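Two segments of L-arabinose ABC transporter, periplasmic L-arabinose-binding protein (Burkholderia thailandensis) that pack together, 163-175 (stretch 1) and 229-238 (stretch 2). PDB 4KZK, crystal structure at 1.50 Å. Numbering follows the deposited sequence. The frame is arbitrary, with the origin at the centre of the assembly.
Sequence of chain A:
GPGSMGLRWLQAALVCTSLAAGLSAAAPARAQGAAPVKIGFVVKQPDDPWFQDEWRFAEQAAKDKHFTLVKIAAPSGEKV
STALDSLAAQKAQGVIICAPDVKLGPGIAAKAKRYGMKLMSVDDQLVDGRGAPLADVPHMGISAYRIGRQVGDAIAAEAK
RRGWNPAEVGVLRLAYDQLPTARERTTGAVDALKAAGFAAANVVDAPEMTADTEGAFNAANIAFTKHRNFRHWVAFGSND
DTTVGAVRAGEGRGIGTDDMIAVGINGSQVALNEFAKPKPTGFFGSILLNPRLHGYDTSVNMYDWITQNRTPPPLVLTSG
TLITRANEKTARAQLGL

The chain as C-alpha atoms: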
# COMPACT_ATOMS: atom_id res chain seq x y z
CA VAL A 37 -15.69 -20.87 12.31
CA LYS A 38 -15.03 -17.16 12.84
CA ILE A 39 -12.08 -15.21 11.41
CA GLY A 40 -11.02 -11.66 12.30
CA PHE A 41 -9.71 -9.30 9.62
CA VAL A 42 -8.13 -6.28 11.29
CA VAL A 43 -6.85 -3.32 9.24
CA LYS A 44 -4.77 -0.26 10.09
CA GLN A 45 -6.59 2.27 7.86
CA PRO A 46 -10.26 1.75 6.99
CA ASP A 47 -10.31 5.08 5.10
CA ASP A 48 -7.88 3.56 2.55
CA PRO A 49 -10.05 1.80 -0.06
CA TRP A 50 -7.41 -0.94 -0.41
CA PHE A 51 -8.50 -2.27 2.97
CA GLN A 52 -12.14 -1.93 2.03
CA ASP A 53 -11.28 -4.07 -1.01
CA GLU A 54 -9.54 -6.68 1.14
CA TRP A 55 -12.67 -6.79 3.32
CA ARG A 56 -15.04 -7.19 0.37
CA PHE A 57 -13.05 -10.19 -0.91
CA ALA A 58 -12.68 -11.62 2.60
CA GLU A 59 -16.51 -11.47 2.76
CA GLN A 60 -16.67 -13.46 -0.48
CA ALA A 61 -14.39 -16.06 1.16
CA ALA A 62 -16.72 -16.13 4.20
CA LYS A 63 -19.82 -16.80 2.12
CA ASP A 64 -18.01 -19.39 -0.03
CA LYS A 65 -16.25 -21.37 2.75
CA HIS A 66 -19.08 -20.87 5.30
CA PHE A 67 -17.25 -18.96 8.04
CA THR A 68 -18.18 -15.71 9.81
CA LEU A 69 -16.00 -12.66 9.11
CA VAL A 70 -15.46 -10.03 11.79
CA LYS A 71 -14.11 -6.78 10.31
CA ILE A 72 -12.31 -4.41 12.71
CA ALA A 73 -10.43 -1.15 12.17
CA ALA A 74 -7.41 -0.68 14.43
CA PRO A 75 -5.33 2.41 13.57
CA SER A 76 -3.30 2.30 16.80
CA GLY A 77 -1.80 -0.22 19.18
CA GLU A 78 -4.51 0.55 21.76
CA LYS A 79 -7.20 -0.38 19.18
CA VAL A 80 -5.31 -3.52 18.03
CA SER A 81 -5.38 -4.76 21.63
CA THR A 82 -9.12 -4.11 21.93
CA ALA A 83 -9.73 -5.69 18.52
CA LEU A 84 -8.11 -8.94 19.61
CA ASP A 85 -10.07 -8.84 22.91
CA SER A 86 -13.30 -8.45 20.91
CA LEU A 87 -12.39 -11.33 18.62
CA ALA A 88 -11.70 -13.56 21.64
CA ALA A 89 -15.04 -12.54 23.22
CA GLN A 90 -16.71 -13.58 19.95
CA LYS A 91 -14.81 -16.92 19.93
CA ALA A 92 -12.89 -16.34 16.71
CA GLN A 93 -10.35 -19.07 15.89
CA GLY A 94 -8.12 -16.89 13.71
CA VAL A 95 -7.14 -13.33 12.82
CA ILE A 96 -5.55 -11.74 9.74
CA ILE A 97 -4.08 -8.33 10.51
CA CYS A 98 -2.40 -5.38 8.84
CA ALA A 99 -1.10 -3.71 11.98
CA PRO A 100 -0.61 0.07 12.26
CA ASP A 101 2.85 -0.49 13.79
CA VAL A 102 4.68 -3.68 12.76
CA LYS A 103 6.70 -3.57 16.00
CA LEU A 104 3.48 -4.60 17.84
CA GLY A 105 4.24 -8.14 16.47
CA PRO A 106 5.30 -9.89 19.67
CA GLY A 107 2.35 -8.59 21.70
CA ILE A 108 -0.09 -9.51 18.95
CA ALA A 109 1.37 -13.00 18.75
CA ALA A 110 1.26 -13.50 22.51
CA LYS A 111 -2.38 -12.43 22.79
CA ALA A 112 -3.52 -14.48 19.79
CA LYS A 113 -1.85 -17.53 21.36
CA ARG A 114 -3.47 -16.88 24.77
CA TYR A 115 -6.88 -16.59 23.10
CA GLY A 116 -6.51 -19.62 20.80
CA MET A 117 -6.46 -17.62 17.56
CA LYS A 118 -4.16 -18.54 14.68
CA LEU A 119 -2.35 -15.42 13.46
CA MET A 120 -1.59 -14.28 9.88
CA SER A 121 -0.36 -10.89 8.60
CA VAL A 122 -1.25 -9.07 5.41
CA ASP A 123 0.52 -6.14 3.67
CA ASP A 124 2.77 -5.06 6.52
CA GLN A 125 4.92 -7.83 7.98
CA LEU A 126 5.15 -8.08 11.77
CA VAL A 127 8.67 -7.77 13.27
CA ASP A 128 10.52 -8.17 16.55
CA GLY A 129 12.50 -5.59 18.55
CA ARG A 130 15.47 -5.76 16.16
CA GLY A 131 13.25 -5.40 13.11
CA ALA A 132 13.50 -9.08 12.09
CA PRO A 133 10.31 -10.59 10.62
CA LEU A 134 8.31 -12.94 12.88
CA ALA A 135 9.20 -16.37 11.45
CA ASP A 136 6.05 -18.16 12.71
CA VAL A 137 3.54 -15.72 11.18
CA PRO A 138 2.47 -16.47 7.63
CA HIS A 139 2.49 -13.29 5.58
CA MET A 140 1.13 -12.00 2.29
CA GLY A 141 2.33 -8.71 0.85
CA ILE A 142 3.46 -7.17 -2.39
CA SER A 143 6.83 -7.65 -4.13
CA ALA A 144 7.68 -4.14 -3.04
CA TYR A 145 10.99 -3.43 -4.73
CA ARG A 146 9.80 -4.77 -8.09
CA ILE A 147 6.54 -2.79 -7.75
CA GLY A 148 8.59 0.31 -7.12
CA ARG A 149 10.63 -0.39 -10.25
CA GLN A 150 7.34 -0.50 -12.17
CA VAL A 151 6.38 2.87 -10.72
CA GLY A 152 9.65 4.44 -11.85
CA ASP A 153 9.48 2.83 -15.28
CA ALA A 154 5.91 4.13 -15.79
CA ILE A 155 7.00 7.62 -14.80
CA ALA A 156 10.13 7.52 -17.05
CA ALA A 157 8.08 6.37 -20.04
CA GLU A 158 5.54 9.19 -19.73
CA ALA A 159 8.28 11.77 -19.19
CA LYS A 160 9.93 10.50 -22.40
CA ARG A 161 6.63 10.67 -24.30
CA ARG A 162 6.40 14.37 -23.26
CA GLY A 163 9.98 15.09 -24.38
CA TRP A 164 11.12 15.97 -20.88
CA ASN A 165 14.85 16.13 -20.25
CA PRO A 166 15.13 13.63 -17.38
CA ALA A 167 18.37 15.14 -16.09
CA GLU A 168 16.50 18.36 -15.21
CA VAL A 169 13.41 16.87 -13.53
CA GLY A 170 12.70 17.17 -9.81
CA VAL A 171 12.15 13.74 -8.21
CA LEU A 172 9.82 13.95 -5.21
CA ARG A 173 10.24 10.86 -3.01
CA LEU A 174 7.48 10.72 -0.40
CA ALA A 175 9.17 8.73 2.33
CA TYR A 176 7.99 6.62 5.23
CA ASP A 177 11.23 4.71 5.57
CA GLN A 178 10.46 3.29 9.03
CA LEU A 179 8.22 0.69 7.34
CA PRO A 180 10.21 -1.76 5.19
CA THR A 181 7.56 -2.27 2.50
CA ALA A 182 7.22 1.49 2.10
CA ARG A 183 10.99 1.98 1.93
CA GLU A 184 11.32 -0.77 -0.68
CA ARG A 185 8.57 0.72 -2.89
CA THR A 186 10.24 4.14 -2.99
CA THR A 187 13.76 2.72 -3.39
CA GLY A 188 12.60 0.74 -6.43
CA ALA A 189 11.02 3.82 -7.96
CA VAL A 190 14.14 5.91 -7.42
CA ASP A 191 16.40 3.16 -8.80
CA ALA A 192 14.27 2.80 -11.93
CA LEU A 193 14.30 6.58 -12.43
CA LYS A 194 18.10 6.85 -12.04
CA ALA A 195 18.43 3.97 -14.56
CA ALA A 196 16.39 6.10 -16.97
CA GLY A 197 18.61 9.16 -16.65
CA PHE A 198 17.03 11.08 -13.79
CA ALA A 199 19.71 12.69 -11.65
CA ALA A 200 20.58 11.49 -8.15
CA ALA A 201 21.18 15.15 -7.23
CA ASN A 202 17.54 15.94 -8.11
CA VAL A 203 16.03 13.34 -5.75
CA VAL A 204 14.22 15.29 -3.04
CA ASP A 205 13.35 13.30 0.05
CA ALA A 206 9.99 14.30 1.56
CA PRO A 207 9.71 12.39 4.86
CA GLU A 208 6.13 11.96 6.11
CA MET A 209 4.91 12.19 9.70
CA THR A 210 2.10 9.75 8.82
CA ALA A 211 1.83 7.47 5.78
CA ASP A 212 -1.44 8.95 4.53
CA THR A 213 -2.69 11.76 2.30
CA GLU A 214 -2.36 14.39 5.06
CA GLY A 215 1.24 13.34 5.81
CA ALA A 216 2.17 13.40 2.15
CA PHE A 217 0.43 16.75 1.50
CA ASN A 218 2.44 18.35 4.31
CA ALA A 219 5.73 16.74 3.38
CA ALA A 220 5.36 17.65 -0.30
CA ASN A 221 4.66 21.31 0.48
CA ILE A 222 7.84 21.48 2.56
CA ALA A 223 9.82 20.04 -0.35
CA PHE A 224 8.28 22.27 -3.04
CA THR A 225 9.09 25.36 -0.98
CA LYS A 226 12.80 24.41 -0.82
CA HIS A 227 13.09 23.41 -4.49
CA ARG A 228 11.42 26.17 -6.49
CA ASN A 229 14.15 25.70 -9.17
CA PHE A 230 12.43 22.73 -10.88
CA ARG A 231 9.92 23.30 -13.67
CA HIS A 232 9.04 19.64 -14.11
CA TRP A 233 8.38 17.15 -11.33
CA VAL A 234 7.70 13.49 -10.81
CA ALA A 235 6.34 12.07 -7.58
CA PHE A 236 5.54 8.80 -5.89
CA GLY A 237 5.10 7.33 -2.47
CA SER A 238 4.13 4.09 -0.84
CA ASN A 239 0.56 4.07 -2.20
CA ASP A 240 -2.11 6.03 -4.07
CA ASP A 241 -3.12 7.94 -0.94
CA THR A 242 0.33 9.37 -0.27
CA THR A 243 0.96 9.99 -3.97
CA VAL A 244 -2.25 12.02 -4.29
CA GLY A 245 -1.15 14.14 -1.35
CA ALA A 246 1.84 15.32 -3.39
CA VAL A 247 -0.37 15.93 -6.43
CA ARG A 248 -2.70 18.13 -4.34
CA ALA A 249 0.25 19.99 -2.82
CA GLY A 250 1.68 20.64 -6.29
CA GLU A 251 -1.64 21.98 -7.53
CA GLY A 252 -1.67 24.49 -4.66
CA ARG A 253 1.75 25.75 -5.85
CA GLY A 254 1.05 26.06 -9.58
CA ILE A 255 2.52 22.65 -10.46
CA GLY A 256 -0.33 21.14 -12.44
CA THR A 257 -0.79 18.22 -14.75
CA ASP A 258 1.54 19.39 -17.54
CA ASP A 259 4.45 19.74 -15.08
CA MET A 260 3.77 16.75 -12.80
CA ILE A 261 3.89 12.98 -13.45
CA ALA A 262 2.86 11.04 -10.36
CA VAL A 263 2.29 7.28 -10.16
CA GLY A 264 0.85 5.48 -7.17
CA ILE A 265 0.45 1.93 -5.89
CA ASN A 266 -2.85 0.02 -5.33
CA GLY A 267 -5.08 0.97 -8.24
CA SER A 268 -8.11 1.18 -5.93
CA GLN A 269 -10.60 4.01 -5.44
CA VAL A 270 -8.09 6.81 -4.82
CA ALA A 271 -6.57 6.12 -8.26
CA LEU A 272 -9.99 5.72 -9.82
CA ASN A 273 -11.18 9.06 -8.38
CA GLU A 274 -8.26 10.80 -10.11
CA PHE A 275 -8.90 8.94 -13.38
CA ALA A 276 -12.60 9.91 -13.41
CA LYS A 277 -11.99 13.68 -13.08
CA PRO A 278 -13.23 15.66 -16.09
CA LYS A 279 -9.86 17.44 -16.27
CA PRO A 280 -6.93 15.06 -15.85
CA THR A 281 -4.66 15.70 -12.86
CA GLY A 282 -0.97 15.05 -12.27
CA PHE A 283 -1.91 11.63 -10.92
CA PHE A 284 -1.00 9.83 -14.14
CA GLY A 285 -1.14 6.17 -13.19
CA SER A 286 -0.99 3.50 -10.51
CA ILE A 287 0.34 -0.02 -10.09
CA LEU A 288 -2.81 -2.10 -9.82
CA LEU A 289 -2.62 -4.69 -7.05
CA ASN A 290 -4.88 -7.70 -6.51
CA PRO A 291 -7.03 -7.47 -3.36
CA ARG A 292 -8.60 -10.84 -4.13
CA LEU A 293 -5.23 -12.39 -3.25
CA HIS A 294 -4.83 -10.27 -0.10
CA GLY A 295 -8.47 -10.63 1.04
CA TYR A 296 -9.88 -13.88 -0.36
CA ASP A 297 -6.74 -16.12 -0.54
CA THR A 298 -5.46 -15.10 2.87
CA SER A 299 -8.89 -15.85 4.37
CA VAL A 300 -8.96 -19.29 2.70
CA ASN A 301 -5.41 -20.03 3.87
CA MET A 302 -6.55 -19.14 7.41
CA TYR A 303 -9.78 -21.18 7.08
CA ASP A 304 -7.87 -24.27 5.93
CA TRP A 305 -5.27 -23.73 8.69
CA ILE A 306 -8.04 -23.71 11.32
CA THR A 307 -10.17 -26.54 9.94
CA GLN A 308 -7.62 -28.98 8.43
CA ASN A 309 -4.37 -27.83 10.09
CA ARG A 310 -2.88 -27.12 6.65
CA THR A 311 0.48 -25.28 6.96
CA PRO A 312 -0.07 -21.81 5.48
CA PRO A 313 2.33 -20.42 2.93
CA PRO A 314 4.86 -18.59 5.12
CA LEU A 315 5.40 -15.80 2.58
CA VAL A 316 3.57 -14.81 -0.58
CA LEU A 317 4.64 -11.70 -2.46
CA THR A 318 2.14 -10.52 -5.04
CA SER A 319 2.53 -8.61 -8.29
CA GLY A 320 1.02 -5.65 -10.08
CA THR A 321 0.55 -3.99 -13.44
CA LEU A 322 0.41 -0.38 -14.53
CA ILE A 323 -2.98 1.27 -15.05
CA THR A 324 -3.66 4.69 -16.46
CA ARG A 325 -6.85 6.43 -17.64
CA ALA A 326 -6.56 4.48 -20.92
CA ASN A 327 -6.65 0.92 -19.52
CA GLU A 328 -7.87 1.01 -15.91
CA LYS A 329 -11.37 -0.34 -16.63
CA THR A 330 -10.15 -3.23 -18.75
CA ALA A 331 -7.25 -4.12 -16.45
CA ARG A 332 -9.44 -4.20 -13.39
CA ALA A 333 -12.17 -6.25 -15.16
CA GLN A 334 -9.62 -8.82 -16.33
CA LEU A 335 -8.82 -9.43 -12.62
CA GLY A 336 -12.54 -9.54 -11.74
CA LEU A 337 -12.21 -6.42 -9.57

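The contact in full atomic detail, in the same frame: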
# COMPACT_ATOMS: atom_id res chain seq x y z
N GLY A 163 8.74 14.45 -23.94
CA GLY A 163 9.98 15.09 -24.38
C GLY A 163 10.74 15.79 -23.27
O GLY A 163 11.57 16.66 -23.53
N TRP A 164 10.44 15.41 -22.04
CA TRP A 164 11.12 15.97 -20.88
C TRP A 164 12.59 15.57 -20.91
O TRP A 164 12.93 14.47 -21.32
CB TRP A 164 10.47 15.46 -19.59
CG TRP A 164 9.18 16.10 -19.24
CD1 TRP A 164 8.38 16.86 -20.04
CD2 TRP A 164 8.49 16.00 -17.98
NE1 TRP A 164 7.25 17.26 -19.36
CE2 TRP A 164 7.30 16.75 -18.09
CE3 TRP A 164 8.78 15.38 -16.76
CZ2 TRP A 164 6.40 16.88 -17.03
CZ3 TRP A 164 7.89 15.52 -15.71
CH2 TRP A 164 6.71 16.27 -15.86
N ASN A 165 13.47 16.47 -20.50
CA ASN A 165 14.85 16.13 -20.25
C ASN A 165 14.96 15.56 -18.84
O ASN A 165 14.82 16.31 -17.88
CB ASN A 165 15.71 17.39 -20.41
CG ASN A 165 17.17 17.14 -20.09
OD1 ASN A 165 17.55 16.07 -19.63
ND2 ASN A 165 17.98 18.15 -20.32
N PRO A 166 15.21 14.24 -18.71
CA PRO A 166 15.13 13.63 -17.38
C PRO A 166 16.18 14.14 -16.41
O PRO A 166 15.96 14.11 -15.19
CB PRO A 166 15.31 12.13 -17.64
CG PRO A 166 15.93 12.04 -18.97
CD PRO A 166 15.54 13.25 -19.74
N ALA A 167 17.31 14.61 -16.93
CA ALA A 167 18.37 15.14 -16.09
C ALA A 167 18.01 16.45 -15.38
O ALA A 167 18.72 16.87 -14.49
CB ALA A 167 19.63 15.34 -16.92
N GLU A 168 16.92 17.09 -15.79
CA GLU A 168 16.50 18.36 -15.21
C GLU A 168 15.23 18.27 -14.37
O GLU A 168 14.76 19.28 -13.87
CB GLU A 168 16.33 19.40 -16.31
CG GLU A 168 17.66 19.87 -16.90
CD GLU A 168 17.50 20.99 -17.90
OE1 GLU A 168 16.37 21.16 -18.44
OE2 GLU A 168 18.50 21.70 -18.16
N VAL A 169 14.71 17.06 -14.19
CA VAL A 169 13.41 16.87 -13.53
C VAL A 169 13.57 16.67 -12.03
O VAL A 169 14.43 15.92 -11.57
CB VAL A 169 12.63 15.70 -14.17
CG1 VAL A 169 11.32 15.44 -13.44
CG2 VAL A 169 12.34 16.01 -15.64
N GLY A 170 12.76 17.38 -11.25
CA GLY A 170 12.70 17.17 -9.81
C GLY A 170 12.04 15.83 -9.52
O GLY A 170 11.03 15.51 -10.11
N VAL A 171 12.64 15.07 -8.60
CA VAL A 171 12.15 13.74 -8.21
C VAL A 171 11.70 13.81 -6.75
O VAL A 171 12.53 13.86 -5.84
CB VAL A 171 13.24 12.67 -8.43
CG1 VAL A 171 12.76 11.29 -8.01
CG2 VAL A 171 13.65 12.67 -9.89
N LEU A 172 10.39 13.85 -6.55
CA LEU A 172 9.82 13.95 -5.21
C LEU A 172 9.57 12.55 -4.63
O LEU A 172 8.63 11.86 -5.04
CB LEU A 172 8.52 14.76 -5.22
CG LEU A 172 7.97 15.07 -3.83
CD1 LEU A 172 8.95 15.93 -3.06
CD2 LEU A 172 6.60 15.72 -3.92
N ARG A 173 10.38 12.16 -3.66
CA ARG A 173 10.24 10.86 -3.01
C ARG A 173 9.53 11.03 -1.67
O ARG A 173 10.13 11.45 -0.68
CB ARG A 173 11.61 10.23 -2.80
CG ARG A 173 11.55 8.81 -2.26
CD ARG A 173 12.93 8.26 -1.96
NE ARG A 173 13.45 8.67 -0.67
CZ ARG A 173 13.25 8.06 0.50
NH1 ARG A 173 13.83 8.53 1.59
NH2 ARG A 173 12.49 6.97 0.59
N LEU A 174 8.25 10.69 -1.65
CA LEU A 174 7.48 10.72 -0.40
C LEU A 174 7.90 9.53 0.43
O LEU A 174 7.68 8.39 0.02
CB LEU A 174 5.98 10.63 -0.67
CG LEU A 174 5.34 11.80 -1.39
CD1 LEU A 174 3.96 11.37 -1.89
CD2 LEU A 174 5.26 13.02 -0.49
N ALA A 175 8.48 9.79 1.60
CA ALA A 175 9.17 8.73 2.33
C ALA A 175 8.52 8.40 3.66
O ALA A 175 8.15 9.29 4.44
CB ALA A 175 10.61 9.14 2.57
N ASN A 229 13.34 25.72 -7.93
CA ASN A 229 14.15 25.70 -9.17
C ASN A 229 13.64 24.76 -10.28
O ASN A 229 13.92 24.98 -11.46
CB ASN A 229 15.60 25.33 -8.83
CG ASN A 229 15.73 23.97 -8.13
OD1 ASN A 229 15.35 23.82 -6.96
ND2 ASN A 229 16.26 22.98 -8.84
N PHE A 230 12.91 23.71 -9.90
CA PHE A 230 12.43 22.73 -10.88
C PHE A 230 11.17 23.20 -11.59
O PHE A 230 10.26 23.73 -10.96
CB PHE A 230 12.15 21.39 -10.20
CG PHE A 230 13.38 20.72 -9.66
CD1 PHE A 230 14.38 20.28 -10.51
CD2 PHE A 230 13.53 20.51 -8.30
CE1 PHE A 230 15.51 19.66 -10.02
CE2 PHE A 230 14.67 19.89 -7.80
CZ PHE A 230 15.66 19.46 -8.66
N ARG A 231 11.12 23.01 -12.90
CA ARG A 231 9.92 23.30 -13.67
C ARG A 231 9.05 22.04 -13.75
O ARG A 231 7.83 22.08 -13.59
CB ARG A 231 10.31 23.77 -15.06
CG ARG A 231 9.14 24.11 -15.97
CD ARG A 231 8.48 25.43 -15.61
NE ARG A 231 7.08 25.40 -16.05
CZ ARG A 231 6.17 26.34 -15.80
NH1 ARG A 231 6.49 27.43 -15.10
NH2 ARG A 231 4.94 26.17 -16.25
N HIS A 232 9.71 20.91 -13.99
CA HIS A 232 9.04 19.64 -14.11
C HIS A 232 9.32 18.79 -12.90
O HIS A 232 10.46 18.75 -12.39
CB HIS A 232 9.55 18.89 -15.34
CG HIS A 232 9.13 19.49 -16.64
ND1 HIS A 232 9.89 19.38 -17.78
CD2 HIS A 232 8.02 20.18 -16.99
CE1 HIS A 232 9.26 19.98 -18.78
NE2 HIS A 232 8.12 20.46 -18.33
N TRP A 233 8.28 18.08 -12.46
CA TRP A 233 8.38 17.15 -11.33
C TRP A 233 7.81 15.79 -11.62
O TRP A 233 6.88 15.65 -12.39
CB TRP A 233 7.59 17.68 -10.14
CG TRP A 233 8.22 18.80 -9.40
CD1 TRP A 233 8.03 20.13 -9.61
CD2 TRP A 233 9.13 18.68 -8.30
NE1 TRP A 233 8.79 20.86 -8.71
CE2 TRP A 233 9.45 19.99 -7.88
CE3 TRP A 233 9.68 17.60 -7.60
CZ2 TRP A 233 10.32 20.24 -6.81
CZ3 TRP A 233 10.54 17.85 -6.54
CH2 TRP A 233 10.85 19.16 -6.16
N VAL A 234 8.35 14.79 -10.93
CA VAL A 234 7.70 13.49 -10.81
C VAL A 234 7.56 13.19 -9.32
O VAL A 234 8.31 13.75 -8.49
CB VAL A 234 8.47 12.37 -11.55
CG1 VAL A 234 8.69 12.72 -13.03
CG2 VAL A 234 9.81 12.09 -10.90
N ALA A 235 6.59 12.35 -8.98
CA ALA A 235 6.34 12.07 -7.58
C ALA A 235 5.78 10.68 -7.40
O ALA A 235 5.10 10.16 -8.28
CB ALA A 235 5.40 13.11 -6.97
N PHE A 236 6.03 10.12 -6.23
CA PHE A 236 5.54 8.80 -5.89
C PHE A 236 5.72 8.61 -4.41
O PHE A 236 6.56 9.25 -3.77
CB PHE A 236 6.34 7.74 -6.67
CG PHE A 236 7.84 7.95 -6.60
CD1 PHE A 236 8.48 8.79 -7.50
CD2 PHE A 236 8.59 7.35 -5.60
CE1 PHE A 236 9.83 9.02 -7.43
CE2 PHE A 236 9.95 7.58 -5.53
CZ PHE A 236 10.57 8.41 -6.44
N GLY A 237 4.98 7.67 -3.87
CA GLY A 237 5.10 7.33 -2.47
C GLY A 237 5.02 5.85 -2.22
O GLY A 237 5.61 5.03 -2.96
N SER A 238 4.33 5.48 -1.17
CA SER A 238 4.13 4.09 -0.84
C SER A 238 2.81 3.56 -1.41
O SER A 238 2.64 2.36 -1.53
CB SER A 238 4.18 3.88 0.66
OG SER A 238 3.21 4.66 1.32
O HOH W 1 12.29 18.71 -18.63
O HOH W 2 12.65 20.99 -14.43

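Parallel β-strands are joined by a regular ladder of hydrogen bonds, but side chains alternate between the two faces of the sheet, and each face must be filled in its own way. Residues 170-175 and 233-236 of this arabinose-binding protein illustrate the point. The ladder zigzags: Gly-170 N donates to His-232 O (2.9 Å), Val-234 N to Gly-170 O (2.9 Å), Leu-172 N to Val-234 O (2.8 Å) and Leu-174 N to Phe-236 O (3.1 Å), while the bond from Phe-236 N to Leu-172 O (3.3 Å) is weak.

A hollow lies at Gly-170. With no side chain there, two aromatic rings close over its CA, which sits 3.5 Å from the centroid of the Phe-230 ring and 4.1 Å from that of the Trp-233 six-membered ring, over a face of each. A β-carbon would clash with both, lying 2.8 Å from Phe-230 CD2 and from Trp-233 CE3. Farther along the same sheet face, Leu-172 CB packs against Trp-233 CE3 and Ala-235 CB, both at 3.9 Å; alanine's small side chain fits beside Leu-172.

The other face carries Val-171, Val-234, Arg-173 and Phe-236. Val-171 CG2 meets Val-234 CG2 at 4.0 Å, and Val-171 CG1 reaches Phe-236 CE1, at the ring edge, at 3.8 Å. Branched valines make compact, buried bumps here. Arg-173 lends its aliphatic part, CG lying 3.8 Å from Phe-236 CE2, while its end leads away to polar partners elsewhere in the structure.

Toward the N-terminal end of the contact, flat surfaces meet as well. The five-membered ring of Trp-164 stacks face-to-face on His-232, centroids 3.6 Å apart and planes within 6°. His-232 is covered by Trp-164 yet partly exposed, and its ND1 hydrogen-bonds a water (2.6 Å from that water's O) that accepts from Asn-165 N.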